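Local coordinates for protein glycogen synthase (PDB 6GNF) that belongs to the bacterial glycogen synthases, glycosyltransferases with two Rossmann-like domains, and holds ADP and a glycan in the cleft between them, at residues E30-S35 with L40-E45; Y95-D100 with G304-T309; D215-P220 with Y253-L258. All coordinates share one frame; numbering follows the deposited sequence.

Contact 1: residues E30-S35 with L40-E45. With AC1 (4,6-dideoxy-4-{[(1S,4R,5S,6S)-4,5,6-trihydroxy-3-(hydroxymethyl)cyclohex-2-en-1-yl]amino}-alpha-D-glucopyranose), chain D.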
loop_
_atom_site.group_PDB
_atom_site.type_symbol
_atom_site.label_atom_id
_atom_site.label_comp_id
_atom_site.label_asym_id
_atom_site.label_seq_id
_atom_site.Cartn_x
_atom_site.Cartn_y
_atom_site.Cartn_z
ATOM N N GLU A 30 6.400 -7.100 -1.869
ATOM C CA GLU A 30 5.999 -6.503 -3.136
ATOM C C GLU A 30 7.031 -5.500 -3.616
ATOM O O GLU A 30 7.459 -4.647 -2.846
ATOM C CB GLU A 30 4.693 -5.734 -2.965
ATOM C CG GLU A 30 3.443 -6.577 -2.890
ATOM C CD GLU A 30 2.184 -5.737 -2.713
ATOM O OE1 GLU A 30 2.086 -4.612 -3.268
ATOM O OE2 GLU A 30 1.282 -6.226 -2.001
ATOM N N VAL A 31 7.363 -5.565 -4.902
ATOM C CA VAL A 31 8.162 -4.527 -5.564
ATOM C C VAL A 31 7.616 -4.327 -6.975
ATOM O O VAL A 31 7.770 -5.190 -7.830
ATOM C CB VAL A 31 9.664 -4.907 -5.667
ATOM C CG1 VAL A 31 10.445 -3.779 -6.327
ATOM C CG2 VAL A 31 10.249 -5.215 -4.300
ATOM N N ALA A 32 6.963 -3.198 -7.212
ATOM C CA ALA A 32 6.443 -2.903 -8.542
ATOM C C ALA A 32 7.612 -2.706 -9.496
ATOM O O ALA A 32 8.678 -2.266 -9.082
ATOM C CB ALA A 32 5.573 -1.649 -8.517
ATOM N N PRO A 33 7.423 -3.041 -10.785
ATOM C CA PRO A 33 6.227 -3.617 -11.396
ATOM C C PRO A 33 6.210 -5.151 -11.373
ATOM O O PRO A 33 5.317 -5.767 -11.915
ATOM C CB PRO A 33 6.307 -3.102 -12.833
ATOM C CG PRO A 33 7.777 -3.025 -13.110
ATOM C CD PRO A 33 8.469 -2.785 -11.792
ATOM N N TYR A 34 7.131 -5.768 -10.652
ATOM C CA TYR A 34 7.277 -7.223 -10.673
ATOM C C TYR A 34 6.140 -7.867 -9.872
ATOM O O TYR A 34 5.524 -8.845 -10.291
ATOM C CB TYR A 34 8.606 -7.601 -10.024
ATOM C CG TYR A 34 9.832 -6.985 -10.669
ATOM C CD1 TYR A 34 10.500 -7.650 -11.700
ATOM C CD2 TYR A 34 10.339 -5.753 -10.243
ATOM C CE1 TYR A 34 11.625 -7.106 -12.294
ATOM C CE2 TYR A 34 11.461 -5.200 -10.832
ATOM C CZ TYR A 34 12.105 -5.880 -11.859
ATOM O OH TYR A 34 13.237 -5.373 -12.475
ATOM N N SER A 35 5.916 -7.327 -8.679
ATOM C CA SER A 35 4.890 -7.819 -7.794
ATOM C C SER A 35 4.195 -6.626 -7.130
ATOM O O SER A 35 4.863 -5.712 -6.649
ATOM C CB SER A 35 5.541 -8.738 -6.746
ATOM O OG SER A 35 6.589 -8.091 -6.046
ATOM N N LEU A 40 1.900 -0.560 -1.594
ATOM C CA LEU A 40 3.177 -1.010 -1.045
ATOM C C LEU A 40 4.223 -1.193 -2.143
ATOM O O LEU A 40 5.348 -0.720 -2.036
ATOM C CB LEU A 40 3.002 -2.327 -0.286
ATOM C CG LEU A 40 4.286 -3.051 0.138
ATOM C CD1 LEU A 40 5.139 -2.173 1.046
ATOM C CD2 LEU A 40 3.939 -4.344 0.838
ATOM N N GLY A 41 3.839 -1.899 -3.194
ATOM C CA GLY A 41 4.731 -2.135 -4.320
ATOM C C GLY A 41 5.221 -0.873 -4.992
ATOM O O GLY A 41 6.356 -0.855 -5.489
ATOM N N ASP A 42 4.357 0.144 -5.069
ATOM C CA ASP A 42 4.737 1.423 -5.662
ATOM C C ASP A 42 5.784 2.136 -4.825
ATOM O O ASP A 42 6.748 2.640 -5.378
ATOM C CB ASP A 42 3.524 2.332 -5.858
ATOM C CG ASP A 42 2.550 1.806 -6.921
ATOM O OD1 ASP A 42 2.970 1.193 -7.934
ATOM O OD2 ASP A 42 1.323 2.015 -6.746
ATOM N N VAL A 43 5.636 2.115 -3.502
ATOM C CA VAL A 43 6.608 2.755 -2.619
ATOM C C VAL A 43 7.973 2.065 -2.728
ATOM O O VAL A 43 8.999 2.736 -2.887
ATOM C CB VAL A 43 6.144 2.750 -1.151
ATOM C CG1 VAL A 43 7.242 3.289 -0.248
ATOM C CG2 VAL A 43 4.857 3.566 -0.984
ATOM N N THR A 44 7.987 0.738 -2.692
ATOM C CA THR A 44 9.259 0.002 -2.761
ATOM C C THR A 44 9.901 0.054 -4.158
ATOM O O THR A 44 11.077 -0.296 -4.324
ATOM C CB THR A 44 9.127 -1.462 -2.284
ATOM O OG1 THR A 44 8.167 -2.148 -3.080
ATOM C CG2 THR A 44 8.640 -1.490 -0.875
ATOM N N GLU A 45 9.151 0.528 -5.149
ATOM C CA GLU A 45 9.738 0.869 -6.437
ATOM C C GLU A 45 10.317 2.281 -6.401
ATOM O O GLU A 45 11.491 2.466 -6.691
ATOM C CB GLU A 45 8.700 0.769 -7.553
ATOM C CG GLU A 45 9.282 1.044 -8.935
ATOM C CD GLU A 45 8.244 1.137 -10.041
ATOM O OE1 GLU A 45 7.048 0.931 -9.776
ATOM O OE2 GLU A 45 8.621 1.407 -11.192
HETATM C C1 AC1 D . -0.875 -4.930 1.370
HETATM O O2 AC1 D . 0.524 -4.670 3.347
HETATM C C2 AC1 D . 0.044 -4.000 2.163
HETATM C C4A AC1 D . -0.733 3.279 1.514
HETATM C C3 AC1 D . -0.653 -2.688 2.530
HETATM O O3 AC1 D . 0.340 -1.829 3.099
HETATM C C4 AC1 D . -1.323 -2.032 1.301
HETATM N N4A AC1 D . -2.013 -0.751 1.580
HETATM C C5 AC1 D . -2.278 -3.077 0.703
HETATM O O5 AC1 D . -1.531 -4.232 0.301
HETATM C C6 AC1 D . -3.031 -2.574 -0.517
HETATM C C1B AC1 D . -1.397 0.442 2.169
HETATM C C2B AC1 D . -2.375 1.624 2.432
HETATM O O2B AC1 D . -3.743 1.298 2.206
HETATM C C3B AC1 D . -2.173 2.867 1.594
HETATM O O3B AC1 D . -2.889 3.950 2.187
HETATM O O4 AC1 D . -0.668 4.323 0.537
HETATM C C5B AC1 D . 0.135 2.114 1.112
HETATM C C7B AC1 D . -0.190 0.856 1.363
HETATM C C6B AC1 D . 1.443 2.401 0.445
HETATM O O6B AC1 D . 2.199 3.212 1.346
HETATM O O HOH W 1 0.182 -3.206 -1.690
#

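Contact 2: residues Y95-D100 with G304-T309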
loop_
_atom_site.group_PDB
_atom_site.type_symbol
_atom_site.label_atom_id
_atom_site.label_comp_id
_atom_site.label_asym_id
_atom_site.label_seq_id
_atom_site.Cartn_x
_atom_site.Cartn_y
_atom_site.Cartn_z
ATOM N N TYR A 95 18.901 -5.722 -12.009
ATOM C CA TYR A 95 19.469 -4.404 -11.765
ATOM C C TYR A 95 18.814 -3.398 -12.674
ATOM O O TYR A 95 18.737 -3.594 -13.876
ATOM C CB TYR A 95 20.998 -4.448 -11.905
ATOM C CG TYR A 95 21.673 -3.135 -11.590
ATOM C CD1 TYR A 95 21.751 -2.134 -12.541
ATOM C CD2 TYR A 95 22.192 -2.874 -10.324
ATOM C CE1 TYR A 95 22.345 -0.918 -12.252
ATOM C CE2 TYR A 95 22.805 -1.669 -10.038
ATOM C CZ TYR A 95 22.908 -0.712 -11.018
ATOM O OH TYR A 95 23.458 0.522 -10.760
ATOM N N LYS A 96 18.209 -2.370 -12.090
ATOM C CA LYS A 96 17.433 -1.416 -12.870
ATOM C C LYS A 96 17.414 -0.023 -12.243
ATOM O O LYS A 96 17.038 0.128 -11.076
ATOM C CB LYS A 96 16.004 -1.932 -13.019
ATOM C CG LYS A 96 15.332 -1.527 -14.319
ATOM C CD LYS A 96 13.909 -2.060 -14.391
ATOM C CE LYS A 96 12.951 -1.227 -13.553
ATOM N NZ LYS A 96 12.076 -2.069 -12.693
ATOM N N LYS A 97 17.716 0.988 -13.062
ATOM C CA LYS A 97 17.733 2.379 -12.628
ATOM C C LYS A 97 18.492 2.568 -11.320
ATOM O O LYS A 97 17.950 3.156 -10.371
ATOM C CB LYS A 97 16.305 2.890 -12.465
ATOM C CG LYS A 97 15.541 3.036 -13.765
ATOM C CD LYS A 97 14.080 3.288 -13.460
ATOM C CE LYS A 97 13.390 4.081 -14.555
ATOM N NZ LYS A 97 13.400 3.370 -15.859
ATOM N N GLY A 98 19.695 2.003 -11.262
ATOM C CA GLY A 98 20.570 2.165 -10.122
ATOM C C GLY A 98 20.187 1.395 -8.878
ATOM O O GLY A 98 20.775 1.631 -7.830
ATOM N N VAL A 99 19.179 0.520 -8.960
ATOM C CA VAL A 99 18.739 -0.275 -7.809
ATOM C C VAL A 99 18.868 -1.776 -8.085
ATOM O O VAL A 99 18.440 -2.252 -9.150
ATOM C CB VAL A 99 17.263 0.010 -7.446
ATOM C CG1 VAL A 99 16.859 -0.757 -6.197
ATOM C CG2 VAL A 99 17.032 1.503 -7.236
ATOM N N ASP A 100 19.421 -2.503 -7.109
ATOM C CA ASP A 100 19.501 -3.962 -7.148
ATOM C C ASP A 100 18.227 -4.569 -6.586
ATOM O O ASP A 100 17.813 -4.251 -5.477
ATOM C CB ASP A 100 20.676 -4.463 -6.314
ATOM C CG ASP A 100 22.008 -4.049 -6.894
ATOM O OD1 ASP A 100 22.501 -4.772 -7.797
ATOM O OD2 ASP A 100 22.565 -2.994 -6.534
ATOM N N GLY A 304 5.627 10.033 -1.670
ATOM C CA GLY A 304 5.585 10.645 -2.981
ATOM C C GLY A 304 5.212 9.584 -3.991
ATOM O O GLY A 304 4.687 8.512 -3.641
ATOM N N THR A 305 5.472 9.881 -5.254
ATOM C CA THR A 305 5.181 8.958 -6.331
ATOM C C THR A 305 6.085 9.229 -7.537
ATOM O O THR A 305 6.615 10.324 -7.699
ATOM C CB THR A 305 3.707 9.076 -6.734
ATOM O OG1 THR A 305 3.393 8.069 -7.699
ATOM C CG2 THR A 305 3.403 10.449 -7.323
ATOM N N LYS A 306 6.290 8.203 -8.353
ATOM C CA LYS A 306 7.029 8.349 -9.597
ATOM C C LYS A 306 6.178 9.051 -10.622
ATOM O O LYS A 306 4.973 8.852 -10.675
ATOM C CB LYS A 306 7.440 6.995 -10.173
ATOM C CG LYS A 306 8.719 6.448 -9.602
ATOM C CD LYS A 306 8.990 5.043 -10.113
ATOM C CE LYS A 306 9.347 5.049 -11.577
ATOM N NZ LYS A 306 10.019 3.798 -11.977
ATOM N N ILE A 307 6.852 9.779 -11.505
ATOM C CA ILE A 307 6.186 10.590 -12.500
ATOM C C ILE A 307 6.112 9.851 -13.839
ATOM O O ILE A 307 5.150 10.041 -14.577
ATOM C CB ILE A 307 6.901 11.962 -12.612
ATOM C CG1 ILE A 307 6.797 12.724 -11.275
ATOM C CG2 ILE A 307 6.380 12.748 -13.800
ATOM C CD1 ILE A 307 7.760 13.889 -11.162
ATOM N N GLU A 308 7.081 8.989 -14.128
ATOM C CA GLU A 308 7.211 8.318 -15.428
ATOM C C GLU A 308 5.919 7.767 -16.056
ATOM O O GLU A 308 5.580 8.142 -17.177
ATOM C CB GLU A 308 8.244 7.201 -15.352
ATOM C CG GLU A 308 9.688 7.691 -15.317
ATOM C CD GLU A 308 10.639 6.678 -14.710
ATOM O OE1 GLU A 308 11.349 7.042 -13.746
ATOM O OE2 GLU A 308 10.670 5.527 -15.195
ATOM N N THR A 309 5.250 6.837 -15.388
ATOM C CA THR A 309 4.031 6.240 -15.938
ATOM C C THR A 309 2.825 7.177 -15.824
ATOM O O THR A 309 1.974 7.200 -16.717
ATOM C CB THR A 309 3.683 4.909 -15.225
ATOM O OG1 THR A 309 4.811 4.029 -15.272
ATOM C CG2 THR A 309 2.476 4.224 -15.882
#

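Contact 3: residues D215-P220 with Y253-L258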
loop_
_atom_site.group_PDB
_atom_site.type_symbol
_atom_site.label_atom_id
_atom_site.label_comp_id
_atom_site.label_asym_id
_atom_site.label_seq_id
_atom_site.Cartn_x
_atom_site.Cartn_y
_atom_site.Cartn_z
ATOM N N ASP A 215 6.445 -22.162 17.683
ATOM C CA ASP A 215 7.590 -23.034 17.428
ATOM C C ASP A 215 8.086 -22.894 15.992
ATOM O O ASP A 215 9.247 -23.152 15.711
ATOM C CB ASP A 215 7.241 -24.498 17.723
ATOM C CG ASP A 215 7.037 -24.771 19.202
ATOM O OD1 ASP A 215 7.570 -24.006 20.028
ATOM O OD2 ASP A 215 6.357 -25.767 19.544
ATOM N N ALA A 216 7.188 -22.536 15.079
ATOM C CA ALA A 216 7.544 -22.371 13.683
ATOM C C ALA A 216 8.459 -21.179 13.418
ATOM O O ALA A 216 9.047 -21.097 12.339
ATOM C CB ALA A 216 6.286 -22.255 12.833
ATOM N N LEU A 217 8.568 -20.256 14.367
ATOM C CA LEU A 217 9.431 -19.080 14.201
ATOM C C LEU A 217 10.918 -19.356 14.440
ATOM O O LEU A 217 11.756 -18.577 14.016
ATOM C CB LEU A 217 8.961 -17.957 15.132
ATOM C CG LEU A 217 7.499 -17.532 14.946
ATOM C CD1 LEU A 217 7.156 -16.389 15.884
ATOM C CD2 LEU A 217 7.236 -17.136 13.503
ATOM N N ASN A 218 11.237 -20.465 15.102
ATOM C CA ASN A 218 12.615 -20.776 15.514
ATOM C C ASN A 218 13.295 -19.639 16.251
ATOM O O ASN A 218 14.423 -19.256 15.907
ATOM C CB ASN A 218 13.476 -21.186 14.318
ATOM C CG ASN A 218 12.972 -22.438 13.650
ATOM O OD1 ASN A 218 13.119 -23.546 14.171
ATOM N ND2 ASN A 218 12.403 -22.276 12.468
ATOM N N LEU A 219 12.595 -19.111 17.250
ATOM C CA LEU A 219 13.141 -18.097 18.118
ATOM C C LEU A 219 13.045 -18.582 19.550
ATOM O O LEU A 219 12.067 -19.234 19.928
ATOM C CB LEU A 219 12.359 -16.804 17.969
ATOM C CG LEU A 219 12.566 -16.029 16.679
ATOM C CD1 LEU A 219 11.506 -14.953 16.550
ATOM C CD2 LEU A 219 13.956 -15.411 16.630
ATOM N N PRO A 220 14.036 -18.221 20.374
ATOM C CA PRO A 220 13.975 -18.598 21.773
ATOM C C PRO A 220 12.909 -17.822 22.546
ATOM O O PRO A 220 12.313 -16.884 22.016
ATOM C CB PRO A 220 15.380 -18.285 22.280
ATOM C CG PRO A 220 15.884 -17.216 21.381
ATOM C CD PRO A 220 15.219 -17.402 20.056
ATOM N N TYR A 253 -5.430 -15.078 23.967
ATOM C CA TYR A 253 -3.995 -14.907 23.805
ATOM C C TYR A 253 -3.550 -15.344 22.416
ATOM O O TYR A 253 -4.045 -16.329 21.895
ATOM C CB TYR A 253 -3.253 -15.704 24.872
ATOM C CG TYR A 253 -1.764 -15.701 24.664
ATOM C CD1 TYR A 253 -1.015 -14.560 24.912
ATOM C CD2 TYR A 253 -1.099 -16.835 24.184
ATOM C CE1 TYR A 253 0.358 -14.551 24.708
ATOM C CE2 TYR A 253 0.279 -16.831 23.973
ATOM C CZ TYR A 253 1.004 -15.694 24.241
ATOM O OH TYR A 253 2.372 -15.666 24.032
ATOM N N MET A 254 -2.616 -14.602 21.826
ATOM C CA MET A 254 -2.053 -14.948 20.516
ATOM C C MET A 254 -0.722 -14.228 20.290
ATOM O O MET A 254 -0.240 -13.526 21.183
ATOM C CB MET A 254 -3.043 -14.612 19.395
ATOM C CG MET A 254 -3.356 -13.131 19.229
ATOM S SD MET A 254 -4.761 -12.759 18.126
ATOM C CE MET A 254 -6.142 -13.406 19.056
ATOM N N LEU A 255 -0.133 -14.435 19.112
ATOM C CA LEU A 255 1.070 -13.724 18.693
ATOM C C LEU A 255 0.718 -12.536 17.809
ATOM O O LEU A 255 -0.313 -12.530 17.150
ATOM C CB LEU A 255 1.994 -14.650 17.907
ATOM C CG LEU A 255 2.281 -16.016 18.527
ATOM C CD1 LEU A 255 3.207 -16.805 17.623
ATOM C CD2 LEU A 255 2.880 -15.891 19.922
ATOM N N ASN A 256 1.611 -11.550 17.781
ATOM C CA ASN A 256 1.463 -10.351 16.969
ATOM C C ASN A 256 2.844 -9.924 16.498
ATOM O O ASN A 256 3.609 -9.331 17.257
ATOM C CB ASN A 256 0.805 -9.237 17.789
ATOM C CG ASN A 256 0.450 -8.016 16.959
ATOM O OD1 ASN A 256 1.263 -7.507 16.187
ATOM N ND2 ASN A 256 -0.769 -7.532 17.117
ATOM N N TRP A 257 3.151 -10.206 15.231
ATOM C CA TRP A 257 4.479 -9.967 14.676
ATOM C C TRP A 257 4.831 -8.488 14.649
ATOM O O TRP A 257 5.956 -8.103 14.967
ATOM C CB TRP A 257 4.565 -10.493 13.245
ATOM C CG TRP A 257 4.638 -11.972 13.079
ATOM C CD1 TRP A 257 4.355 -12.929 14.002
ATOM C CD2 TRP A 257 5.001 -12.662 11.882
ATOM N NE1 TRP A 257 4.540 -14.183 13.456
ATOM C CE2 TRP A 257 4.927 -14.038 12.150
ATOM C CE3 TRP A 257 5.379 -12.243 10.604
ATOM C CZ2 TRP A 257 5.227 -15.000 11.190
ATOM C CZ3 TRP A 257 5.671 -13.207 9.645
ATOM C CH2 TRP A 257 5.601 -14.567 9.948
ATOM N N LEU A 258 3.875 -7.654 14.252
ATOM C CA LEU A 258 4.138 -6.232 14.087
ATOM C C LEU A 258 4.490 -5.590 15.418
ATOM O O LEU A 258 5.317 -4.691 15.468
ATOM C CB LEU A 258 2.929 -5.518 13.490
ATOM C CG LEU A 258 3.142 -4.044 13.142
ATOM C CD1 LEU A 258 4.262 -3.889 12.133
ATOM C CD2 LEU A 258 1.856 -3.464 12.588
#

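Contact 1: residues E30-S35 with L40-E45
Glu45 and Glu30 bring two flat carboxylates to this contact, the first met by Ala32 and the second by Gly41 N. Ala32 O stands over one face of the Glu45 group, 3.6 Å from Glu45 CD, and Ala32 CB comes to the same side, 3.2 Å from Glu45 OE1. Gly41 N gives a weak hydrogen bond to Glu30 OE1 (3.2 Å), arriving well off the carboxylate plane, and a water on the same side donates to that oxygen, accepts from Leu40 N and donates to O5 of AC1. Thr37 and Tyr121 hold Glu30 OE2 in turn. The Tyr34 ring has Val31 O at its edge, in plane.

Between the carboxylates the backbones come close, Val31 CA lying 4.4 Å from Gly41 CA. Ala32 N bonds to Gly41 O (3.0 Å, N-H...O 161°) from above the carbonyl plane. With chi1 at 59°, Thr44 tucks OG1 between its own N and carbonyl carbon, from where it donates to Glu30 O at 2.6 Å, tilted 25° from the carbonyl plane; Ser28 OG binds this same carbonyl.

These bonds fasten the loop after strand 23-27 to the start of helix 39-54, into which the family's KTGGL motif leads. Asp42 belongs to the ADP pocket, and Leu40 and Val43 line that of the glycan. The first turns of the helix, whose N-terminal end should favour a nearby negative charge, thus meet Glu30, while Lys306 pairs with Glu45 OE2 and probably offsets the closeness of Ala32 O.

Contact 2: residues Y95-D100 with G304-T309
Lys97 reaches from a beta hairpin to Glu308 on the loop after strand 298-300. The hairpin joins strands 85-96 and 99-105 through a type I' turn, in which Lys96 N bonds to Val99 O and Val99 N to Lys96 O, so Lys97 rides at the very bend.

From CB of Lys97, which already heads for the other loop, chi1 of -69° sets CG beside the backbone N, and the chain runs on extended through CG to CD. Lys97 CD is still 4.4 Å from Glu308 OE2. Lys97 CE makes the close approach, 3.1 Å from Glu308 OE2 and 3.7 Å from OE1, meeting both carboxylate oxygens. There the chain bends, chi4 being 62°, and Lys97 NZ completes a salt bridge to Glu308 OE2 at 3.5 Å. The two chains run antiparallel past one another, and much of the contact is methylene against carboxylate.

Lys306 comes in from the same loop as Glu308 and extends the network, although its stronger partner is Glu49 of helix 39-54, a residue that Lys97 also touches. Both lysines converge on one oxygen: Glu308 OE2 also lies 3.7 Å from Lys306 NZ, a long salt bridge.

Contact 3: residues D215-P220 with Y253-L258
Leu217 pushes both of its methyl groups at segment 253-258, one to Trp257 and one to Leu255, and the two sides differ in tightness. CD2 is the close one. Leu217 CD2 sits 3.7 Å from Trp257 CZ2 and 4.0 Å from NE1, at the NE1-CE2-CZ2 side of the indole, which it meets obliquely. Trp257 points its CB past the loop, but chi1 of -74° swings the ring back until this flank meets the leucine. Leu217 CD1 keeps more distance, 4.3 Å from Leu255 CD1 and 4.2 Å from Trp257 NE1, so the leucine-leucine half is a lighter apolar touch.

Neighbours close the core round these three buried residues. Val133 and Leu176 reach Leu217, and Phe136, Leu176 and Phe209 reach Trp257, while Leu227 touches both. Behind the leucine, Leu217 O takes a hydrogen bond from Tyr180, tying the backbone down next to the packing.

Away from this centre the segments part. Asp215 lies exposed at one end of the loop, and Tyr253 is exposed at the start of the other segment, its hydroxyl bonded to Ser228.

Strand 251-256, the middle strand of a three-stranded antiparallel sheet, passes directly into helix 257-264. Asn256 stands at the junction with its OD1 on Lys259 N: a side-chain N-cap at a strand-to-helix transition, with Trp257 and Leu255 as its apolar flank.

From the N terminus, contact 1 comes first and closes a short loop between strand 23-27 and helix 39-54, finished before the others begin. Contact 2 opens at 95-100 and returns only at 304-309, joining the hairpin of strands 85-96 and 99-105 to the loop after strand 298-300; contact 3 opens and closes within that span, linking the loop 215-220 to the strand-helix junction 253-258. Contacts 1 and 2, centres about 10 Å apart, touch through the Glu45-Lys306 salt bridge and where Pro33 and Tyr34 pack on Lys96. Contact 3 stands apart at the small antiparallel sheet, its centre about 27 Å from that of contact 1 and 35 Å from that of contact 2.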